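Local coordinates for protein sialidase B (Streptococcus pneumoniae serotype 4, PDB 4XJW) that cleaves terminal sialic acid from oligosaccharides, glycoproteins and glycolipids, acting as an intramolecular trans-sialidase of glycosyl hydrolase family 33, at residues A[452-457]-A[552-557]; A[501-506]-A[613-618]; A[517-522]-A[579-584]. The protein carries 1 engineered substitution. All coordinates share one frame; numbering follows the deposited sequence.

Contact 1 of 3, residues A[452-457]-A[552-557]; sequences LCPGQG and GTQVSA. With OPX ((1s,3R,4S)-1-[(cyclohexylamino)methyl]-3,4-dihydroxycyclopentanesulfonic acid), chain B.
Gln554 reaches from one blade of the sialidase beta-propeller to the backbone of another and gives its side-chain amide to the carbonyl of Pro454. Its NE2 lies 3.0 Å from Pro454 O, but the bond is bent, with an N-H...O angle of 132°, and the nitrogen stands above the carbonyl plane instead of on a lone pair. CG is anti to the backbone N (chi1 -175°) and the chain then bends at chi2, which carries the amide past the proline ring; NE2 comes within 4.0 Å of Pro454 CG. The other end of this amide is held as well, since Gln554 OE1 accepts from the backbone N of Ser616, so both amide atoms are used and its rotation is fixed. Gln554 also packs against Glu503 and Tyr615, the probable catalytic pair.

Farther along, a single water bridges the two segments, 2.8 Å from Gln456 OE1 and 2.9 Å from Ala557 O. Gln456 belongs to the pocket of the inhibitor Optactin, and Leu211 O accepts from its NE2. Hydroxyl OAC of the inhibitor donates to Gln456 OE1 at 2.8 Å, while the return bond from Gln456 NE2 to OAC, 3.3 Å long, is weak.

Contact 2 of 3, residues A[501-506]-A[613-618]; sequences TAEAQM and YAYSAI
Glu503 and Tyr615 meet through their polar ends while their backbones stay well apart, the CA atoms 10.4 Å from each other. The phenol OH donates to Glu503 OE1 over only 2.5 Å, a short bond, and it uses the syn lone pair of that oxygen, the one on the side of OE2. Glu503 OE2 is itself 3.1 Å from Tyr615 OH. Glu503 OE1 lies at the edge of the ring, near its plane, and the carboxylate is turned 89° from it. Glu503 reaches across on a chain extended beyond CG (chi2 154°).

This is the tyrosine-glutamate pair of the sialidase active site at the centre of the propeller: Tyr615 is the nucleophile by similarity, and Glu503 is predicted to be catalytic. Arg519 forms a salt bridge with Glu503 OE2, and Arg207 makes a cation-pi contact with the tyrosine ring.

Away from this polar junction the segments are loosely related. Gln505 CB is directed at 613-618, but its side chain approaches no closer than 6.4 Å; the amide turns back along its own strand, where NE2 donates to Ala504 O at 2.9 Å in a nearly straight bond (165°).

Contact 3 of 3, residues A[517-522]-A[579-584]; sequences FFRTTT and SGRKGG
Two members of the arginine triad that binds the substrate carboxylate in sialidases, Arg519 and Arg581, come together here; both are substrate-binding by similarity, as is Arg207. The guanidinium groups are almost perpendicular, with planes 88° apart. Arg581 NH2 sits over one face of the Arg519 guanidinium, 3.3 Å from Arg519 NH2 and 3.5 Å from Arg519 NH1, whereas Arg519 NH2 lies at the edge of the Arg581 group, in its plane. No hydrogen bond joins these donors. A water in the plane of both groups links them instead, accepting from Arg519 NH1 and from Arg581 NH2, each at 3.2 Å. Both chains run extended from CG to NE and cross at about a right angle, which brings the face of one guanidinium against the edge of the other.

Acceptors around them hold each group in place. Arg519 NH1 forms a salt bridge with Glu503 OE2, and its NE donates to Tyr551 O; Arg581 donates from NE to Thr553 OG1 and from NH2 to Gly552 O. Arg519 follows directly on the end of strand 513-518, and Arg581 stands in the loop between strands 569-575 and 584-592 of the neighbouring sheet.

The three contacts gather at the active-site centre of one propeller domain, joining loops and strand segments from several blades. Contacts 1 and 2 have centres about 3 Å apart, contacts 2 and 3 about 9 Å, and contacts 1 and 3 about 12 Å. Along the chain the segments come in the order 452-457, 501-506, 517-522, 552-557, 579-584, 613-618, so contact 1 interleaves with the other two while contact 3 falls between the segments of contact 2. Neighbouring strands 504-510 and 513-518 tie contacts 2 and 3 together; 552-557 and 579-584 likewise share one sheet, linking contacts 1 and 3, and 452-457 and 613-618 lie in two further sheets.

Contact 1 of 3, residues A[452-457]-A[552-557]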
loop_
_atom_site.group_PDB
_atom_site.type_symbol
_atom_site.label_atom_id
_atom_site.label_comp_id
_atom_site.label_asym_id
_atom_site.label_seq_id
_atom_site.Cartn_x
_atom_site.Cartn_y
_atom_site.Cartn_z
ATOM N N LEU A 452 -13.666 7.892 4.376
ATOM C CA LEU A 452 -13.999 6.477 4.376
ATOM C C LEU A 452 -12.941 5.676 5.119
ATOM O O LEU A 452 -11.743 5.912 4.963
ATOM C CB LEU A 452 -14.131 5.971 2.949
ATOM C CG LEU A 452 -14.713 4.578 2.750
ATOM C CD1 LEU A 452 -16.176 4.527 3.127
ATOM C CD2 LEU A 452 -14.521 4.168 1.295
ATOM N N CYS A 453 -13.388 4.723 5.926
ATOM C CA CYS A 453 -12.461 3.793 6.555
ATOM C C CYS A 453 -12.104 2.697 5.567
ATOM O O CYS A 453 -12.984 1.971 5.090
ATOM C CB CYS A 453 -13.082 3.161 7.800
ATOM S SG CYS A 453 -13.543 4.374 9.065
ATOM N N PRO A 454 -10.811 2.562 5.240
ATOM C CA PRO A 454 -10.472 1.540 4.237
ATOM C C PRO A 454 -10.629 0.126 4.755
ATOM O O PRO A 454 -10.445 -0.145 5.946
ATOM C CB PRO A 454 -9.009 1.816 3.920
ATOM C CG PRO A 454 -8.472 2.588 5.096
ATOM C CD PRO A 454 -9.642 3.346 5.683
ATOM N N GLY A 455 -10.983 -0.780 3.847
ATOM C CA GLY A 455 -11.070 -2.184 4.174
ATOM C C GLY A 455 -12.390 -2.779 3.741
ATOM O O GLY A 455 -12.708 -2.815 2.550
ATOM N N GLN A 456 -13.146 -3.264 4.716
ATOM C CA GLN A 456 -14.436 -3.905 4.485
ATOM C C GLN A 456 -15.563 -3.042 4.995
ATOM O O GLN A 456 -15.453 -2.391 6.039
ATOM C CB GLN A 456 -14.496 -5.272 5.196
ATOM C CG GLN A 456 -13.443 -6.286 4.727
ATOM C CD GLN A 456 -13.552 -7.649 5.399
ATOM O OE1 GLN A 456 -14.297 -7.826 6.366
ATOM N NE2 GLN A 456 -12.802 -8.623 4.885
ATOM N N GLY A 457 -16.661 -3.029 4.252
ATOM C CA GLY A 457 -17.942 -2.641 4.813
ATOM C C GLY A 457 -18.502 -3.889 5.475
ATOM O O GLY A 457 -17.884 -4.972 5.404
ATOM N N GLY A 552 -0.877 6.151 15.431
ATOM C CA GLY A 552 -1.745 5.002 15.141
ATOM C C GLY A 552 -1.604 4.441 13.738
ATOM O O GLY A 552 -0.937 5.033 12.893
ATOM N N THR A 553 -2.267 3.301 13.500
ATOM C CA THR A 553 -2.289 2.630 12.193
ATOM C C THR A 553 -3.637 1.949 12.028
ATOM O O THR A 553 -4.233 1.521 13.007
ATOM C CB THR A 553 -1.162 1.552 12.088
ATOM O OG1 THR A 553 0.109 2.180 12.317
ATOM C CG2 THR A 553 -1.118 0.931 10.710
ATOM N N GLN A 554 -4.120 1.857 10.788
ATOM C CA GLN A 554 -5.325 1.106 10.484
ATOM C C GLN A 554 -5.231 -0.292 11.110
ATOM O O GLN A 554 -4.150 -0.906 11.134
ATOM C CB GLN A 554 -5.486 0.991 8.965
ATOM C CG GLN A 554 -6.789 0.314 8.505
ATOM C CD GLN A 554 -6.595 -0.623 7.324
ATOM O OE1 GLN A 554 -5.473 -0.969 6.966
ATOM N NE2 GLN A 554 -7.695 -1.035 6.710
ATOM N N VAL A 555 -6.362 -0.772 11.636
ATOM C CA VAL A 555 -6.478 -2.138 12.137
ATOM C C VAL A 555 -7.574 -2.820 11.327
ATOM O O VAL A 555 -8.670 -2.264 11.135
ATOM C CB VAL A 555 -6.818 -2.178 13.654
ATOM C CG1 VAL A 555 -8.033 -1.317 13.968
ATOM C CG2 VAL A 555 -7.045 -3.598 14.137
ATOM N N SER A 556 -7.285 -4.012 10.826
ATOM C CA SER A 556 -8.329 -4.771 10.145
ATOM C C SER A 556 -8.805 -5.871 11.081
ATOM O O SER A 556 -8.084 -6.255 12.010
ATOM C CB SER A 556 -7.847 -5.305 8.803
ATOM O OG SER A 556 -6.618 -6.008 8.894
ATOM N N ALA A 557 -10.029 -6.344 10.871
ATOM C CA ALA A 557 -10.683 -7.191 11.867
ATOM C C ALA A 557 -11.708 -8.077 11.216
ATOM O O ALA A 557 -12.475 -7.614 10.378
ATOM C CB ALA A 557 -11.348 -6.328 12.917
HETATM C CAF OPX B . -16.034 -18.779 5.129
HETATM C CAG OPX B . -17.531 -18.670 5.129
HETATM C CAH OPX B . -15.431 -17.653 4.352
HETATM C CAI OPX B . -17.970 -17.343 5.672
HETATM C CAJ OPX B . -15.866 -16.309 4.862
HETATM C CAK OPX B . -17.540 -13.806 4.661
HETATM C CAL OPX B . -16.678 -12.058 6.318
HETATM C CAM OPX B . -17.383 -11.329 4.146
HETATM C CAO OPX B . -16.073 -10.742 5.988
HETATM C CAP OPX B . -16.049 -10.702 4.521
HETATM C CAQ OPX B . -17.372 -16.209 4.898
HETATM C CAR OPX B . -17.664 -12.359 5.229
HETATM N NAN OPX B . -17.803 -14.956 5.540
HETATM O OAA OPX B . -19.553 -13.164 6.913
HETATM O OAB OPX B . -19.396 -10.778 6.478
HETATM O OAC OPX B . -14.809 -10.606 6.538
HETATM O OAD OPX B . -15.041 -11.454 3.984
HETATM O OAE OPX B . -20.278 -12.232 4.783
HETATM S SAS OPX B . -19.316 -12.124 5.886
HETATM O O HOH W 1 -14.100 -6.117 8.575
#

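Contact 2 of 3, residues A[501-506]-A[613-618]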
loop_
_atom_site.group_PDB
_atom_site.type_symbol
_atom_site.label_atom_id
_atom_site.label_comp_id
_atom_site.label_asym_id
_atom_site.label_seq_id
_atom_site.Cartn_x
_atom_site.Cartn_y
_atom_site.Cartn_z
ATOM N N THR A 501 -7.254 10.411 12.979
ATOM C CA THR A 501 -7.463 9.518 11.840
ATOM C C THR A 501 -8.054 8.222 12.392
ATOM O O THR A 501 -7.344 7.239 12.582
ATOM C CB THR A 501 -6.126 9.260 11.113
ATOM O OG1 THR A 501 -5.521 10.520 10.791
ATOM C CG2 THR A 501 -6.334 8.498 9.822
ATOM N N ALA A 502 -9.363 8.235 12.656
ATOM C CA ALA A 502 -10.030 7.151 13.380
ATOM C C ALA A 502 -10.530 6.063 12.447
ATOM O O ALA A 502 -11.736 5.816 12.348
ATOM C CB ALA A 502 -11.172 7.695 14.207
ATOM N N GLU A 503 -9.588 5.417 11.770
ATOM C CA GLU A 503 -9.904 4.338 10.847
ATOM C C GLU A 503 -10.479 3.154 11.616
ATOM O O GLU A 503 -9.840 2.628 12.526
ATOM C CB GLU A 503 -8.646 3.937 10.082
ATOM C CG GLU A 503 -8.223 4.972 9.042
ATOM C CD GLU A 503 -6.739 4.948 8.730
ATOM O OE1 GLU A 503 -6.356 5.538 7.696
ATOM O OE2 GLU A 503 -5.958 4.357 9.512
ATOM N N ALA A 504 -11.666 2.707 11.207
ATOM C CA ALA A 504 -12.457 1.760 11.989
ATOM C C ALA A 504 -12.857 0.584 11.121
ATOM O O ALA A 504 -13.173 0.766 9.948
ATOM C CB ALA A 504 -13.695 2.440 12.514
ATOM N N GLN A 505 -12.887 -0.607 11.715
ATOM C CA GLN A 505 -13.358 -1.797 11.021
ATOM C C GLN A 505 -14.264 -2.569 11.962
ATOM O O GLN A 505 -14.070 -2.557 13.179
ATOM C CB GLN A 505 -12.169 -2.637 10.560
ATOM C CG GLN A 505 -11.427 -2.065 9.337
ATOM C CD GLN A 505 -12.233 -2.182 8.033
ATOM O OE1 GLN A 505 -12.108 -3.168 7.297
ATOM N NE2 GLN A 505 -13.039 -1.166 7.740
ATOM N N MET A 506 -15.255 -3.248 11.394
ATOM C CA MET A 506 -16.354 -3.830 12.164
ATOM C C MET A 506 -16.389 -5.354 12.041
ATOM O O MET A 506 -15.973 -5.913 11.035
ATOM C CB MET A 506 -17.691 -3.278 11.659
ATOM C CG MET A 506 -17.871 -1.756 11.789
ATOM S SD MET A 506 -19.239 -1.142 10.796
ATOM C CE MET A 506 -18.505 -1.128 9.153
ATOM N N TYR A 613 5.390 -3.198 8.955
ATOM C CA TYR A 613 4.022 -3.676 8.799
ATOM C C TYR A 613 3.095 -2.507 9.046
ATOM O O TYR A 613 3.083 -1.948 10.143
ATOM C CB TYR A 613 3.737 -4.786 9.815
ATOM C CG TYR A 613 2.454 -5.561 9.570
ATOM C CD1 TYR A 613 1.221 -5.128 10.068
ATOM C CD2 TYR A 613 2.485 -6.754 8.869
ATOM C CE1 TYR A 613 0.038 -5.884 9.849
ATOM C CE2 TYR A 613 1.338 -7.506 8.646
ATOM C CZ TYR A 613 0.121 -7.064 9.128
ATOM O OH TYR A 613 -0.984 -7.853 8.875
ATOM N N ALA A 614 2.339 -2.103 8.032
ATOM C CA ALA A 614 1.516 -0.912 8.152
ATOM C C ALA A 614 0.038 -1.225 7.947
ATOM O O ALA A 614 -0.522 -1.992 8.719
ATOM C CB ALA A 614 2.028 0.219 7.235
ATOM N N TYR A 615 -0.600 -0.633 6.944
ATOM C CA TYR A 615 -2.001 -0.936 6.703
ATOM C C TYR A 615 -2.145 -2.379 6.232
ATOM O O TYR A 615 -1.229 -2.954 5.618
ATOM C CB TYR A 615 -2.638 0.006 5.678
ATOM C CG TYR A 615 -2.978 1.388 6.177
ATOM C CD1 TYR A 615 -2.154 2.060 7.072
ATOM C CD2 TYR A 615 -4.104 2.049 5.714
ATOM C CE1 TYR A 615 -2.466 3.346 7.499
ATOM C CE2 TYR A 615 -4.417 3.326 6.136
ATOM C CZ TYR A 615 -3.584 3.971 7.012
ATOM O OH TYR A 615 -3.885 5.254 7.431
ATOM N N SER A 616 -3.298 -2.959 6.531
ATOM C CA SER A 616 -3.497 -4.366 6.265
ATOM C C SER A 616 -4.939 -4.719 5.979
ATOM O O SER A 616 -5.881 -4.009 6.337
ATOM C CB SER A 616 -2.975 -5.192 7.437
ATOM O OG SER A 616 -3.814 -5.021 8.573
ATOM N N ALA A 617 -5.088 -5.859 5.309
ATOM C CA ALA A 617 -6.382 -6.428 4.992
ATOM C C ALA A 617 -6.363 -7.900 5.378
ATOM O O ALA A 617 -5.405 -8.628 5.059
ATOM C CB ALA A 617 -6.665 -6.253 3.502
ATOM N N ILE A 618 -7.412 -8.346 6.071
ATOM C CA ILE A 618 -7.551 -9.768 6.363
ATOM C C ILE A 618 -8.919 -10.314 5.982
ATOM O O ILE A 618 -9.940 -9.636 6.101
ATOM C CB ILE A 618 -7.231 -10.107 7.838
ATOM C CG1 ILE A 618 -8.125 -9.321 8.804
ATOM C CG2 ILE A 618 -5.736 -9.884 8.135
ATOM C CD1 ILE A 618 -7.960 -9.793 10.249
#

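Contact 3 of 3, residues A[517-522]-A[579-584]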
loop_
_atom_site.group_PDB
_atom_site.type_symbol
_atom_site.label_atom_id
_atom_site.label_comp_id
_atom_site.label_asym_id
_atom_site.label_seq_id
_atom_site.Cartn_x
_atom_site.Cartn_y
_atom_site.Cartn_z
ATOM N N PHE A 517 -13.597 -1.819 15.874
ATOM C CA PHE A 517 -12.248 -1.559 16.377
ATOM C C PHE A 517 -11.670 -0.393 15.601
ATOM O O PHE A 517 -11.784 -0.341 14.375
ATOM C CB PHE A 517 -11.360 -2.797 16.211
ATOM C CG PHE A 517 -11.892 -4.013 16.915
ATOM C CD1 PHE A 517 -11.644 -4.220 18.268
ATOM C CD2 PHE A 517 -12.661 -4.935 16.234
ATOM C CE1 PHE A 517 -12.129 -5.332 18.918
ATOM C CE2 PHE A 517 -13.163 -6.056 16.882
ATOM C CZ PHE A 517 -12.902 -6.254 18.224
ATOM N N PHE A 518 -11.061 0.564 16.295
ATOM C CA PHE A 518 -10.540 1.725 15.584
ATOM C C PHE A 518 -9.257 2.330 16.123
ATOM O O PHE A 518 -8.922 2.201 17.296
ATOM C CB PHE A 518 -11.617 2.805 15.372
ATOM C CG PHE A 518 -12.146 3.429 16.648
ATOM C CD1 PHE A 518 -13.048 2.745 17.447
ATOM C CD2 PHE A 518 -11.754 4.709 17.016
ATOM C CE1 PHE A 518 -13.551 3.326 18.609
ATOM C CE2 PHE A 518 -12.256 5.298 18.160
ATOM C CZ PHE A 518 -13.156 4.602 18.960
ATOM N N ARG A 519 -8.546 2.965 15.206
ATOM C CA ARG A 519 -7.289 3.645 15.465
ATOM C C ARG A 519 -7.540 4.922 16.259
ATOM O O ARG A 519 -8.543 5.606 16.035
ATOM C CB ARG A 519 -6.667 3.970 14.100
ATOM C CG ARG A 519 -5.444 4.858 14.114
ATOM C CD ARG A 519 -5.023 5.120 12.674
ATOM N NE ARG A 519 -4.016 6.170 12.599
ATOM C CZ ARG A 519 -3.477 6.600 11.467
ATOM N NH1 ARG A 519 -3.846 6.060 10.315
ATOM N NH2 ARG A 519 -2.565 7.562 11.492
ATOM N N THR A 520 -6.620 5.244 17.178
ATOM C CA THR A 520 -6.717 6.447 18.011
ATOM C C THR A 520 -5.383 7.186 18.081
ATOM O O THR A 520 -4.435 6.870 17.360
ATOM C CB THR A 520 -7.144 6.142 19.465
ATOM O OG1 THR A 520 -6.078 5.488 20.167
ATOM C CG2 THR A 520 -8.396 5.277 19.498
ATOM N N THR A 521 -5.306 8.151 18.997
ATOM C CA THR A 521 -4.088 8.932 19.205
ATOM C C THR A 521 -3.457 8.592 20.551
ATOM O O THR A 521 -2.522 9.257 20.994
ATOM C CB THR A 521 -4.382 10.437 19.146
ATOM O OG1 THR A 521 -5.484 10.745 20.010
ATOM C CG2 THR A 521 -4.704 10.873 17.726
ATOM N N THR A 522 -3.974 7.550 21.195
ATOM C CA THR A 522 -3.590 7.183 22.560
ATOM C C THR A 522 -2.528 6.090 22.649
ATOM O O THR A 522 -2.062 5.777 23.743
ATOM C CB THR A 522 -4.808 6.679 23.370
ATOM O OG1 THR A 522 -5.168 5.360 22.932
ATOM C CG2 THR A 522 -5.993 7.602 23.206
ATOM N N SER A 579 6.605 2.211 18.672
ATOM C CA SER A 579 7.693 2.963 18.046
ATOM C C SER A 579 7.459 3.320 16.578
ATOM O O SER A 579 7.710 4.448 16.161
ATOM C CB SER A 579 8.990 2.168 18.181
ATOM O OG SER A 579 10.081 2.875 17.636
ATOM N N GLY A 580 6.996 2.354 15.785
ATOM C CA GLY A 580 6.817 2.590 14.366
ATOM C C GLY A 580 5.799 1.630 13.793
ATOM O O GLY A 580 5.161 0.886 14.533
ATOM N N ARG A 581 5.638 1.656 12.473
ATOM C CA ARG A 581 4.745 0.710 11.808
ATOM C C ARG A 581 5.540 -0.541 11.444
ATOM O O ARG A 581 6.090 -0.671 10.344
ATOM C CB ARG A 581 4.073 1.364 10.597
ATOM C CG ARG A 581 3.006 2.362 10.998
ATOM C CD ARG A 581 2.270 2.991 9.839
ATOM N NE ARG A 581 1.189 3.872 10.308
ATOM C CZ ARG A 581 0.575 4.777 9.549
ATOM N NH1 ARG A 581 0.952 4.940 8.284
ATOM N NH2 ARG A 581 -0.411 5.522 10.045
ATOM N N LYS A 582 5.643 -1.434 12.422
ATOM C CA LYS A 582 6.493 -2.616 12.358
ATOM C C LYS A 582 5.959 -3.629 13.355
ATOM O O LYS A 582 5.021 -3.329 14.111
ATOM C CB LYS A 582 7.958 -2.258 12.656
ATOM C CG LYS A 582 8.181 -1.502 13.962
ATOM C CD LYS A 582 9.651 -1.106 14.112
ATOM C CE LYS A 582 9.863 -0.267 15.367
ATOM N NZ LYS A 582 11.249 0.295 15.415
ATOM N N GLY A 583 6.507 -4.840 13.327
ATOM C CA GLY A 583 6.091 -5.858 14.276
ATOM C C GLY A 583 4.650 -6.284 14.062
ATOM O O GLY A 583 3.838 -6.321 14.994
ATOM N N GLY A 584 4.330 -6.613 12.816
ATOM C CA GLY A 584 2.963 -6.972 12.466
ATOM C C GLY A 584 2.498 -8.239 13.141
ATOM O O GLY A 584 3.271 -9.187 13.289
HETATM O O HOH W 2 -1.970 7.645 8.251
#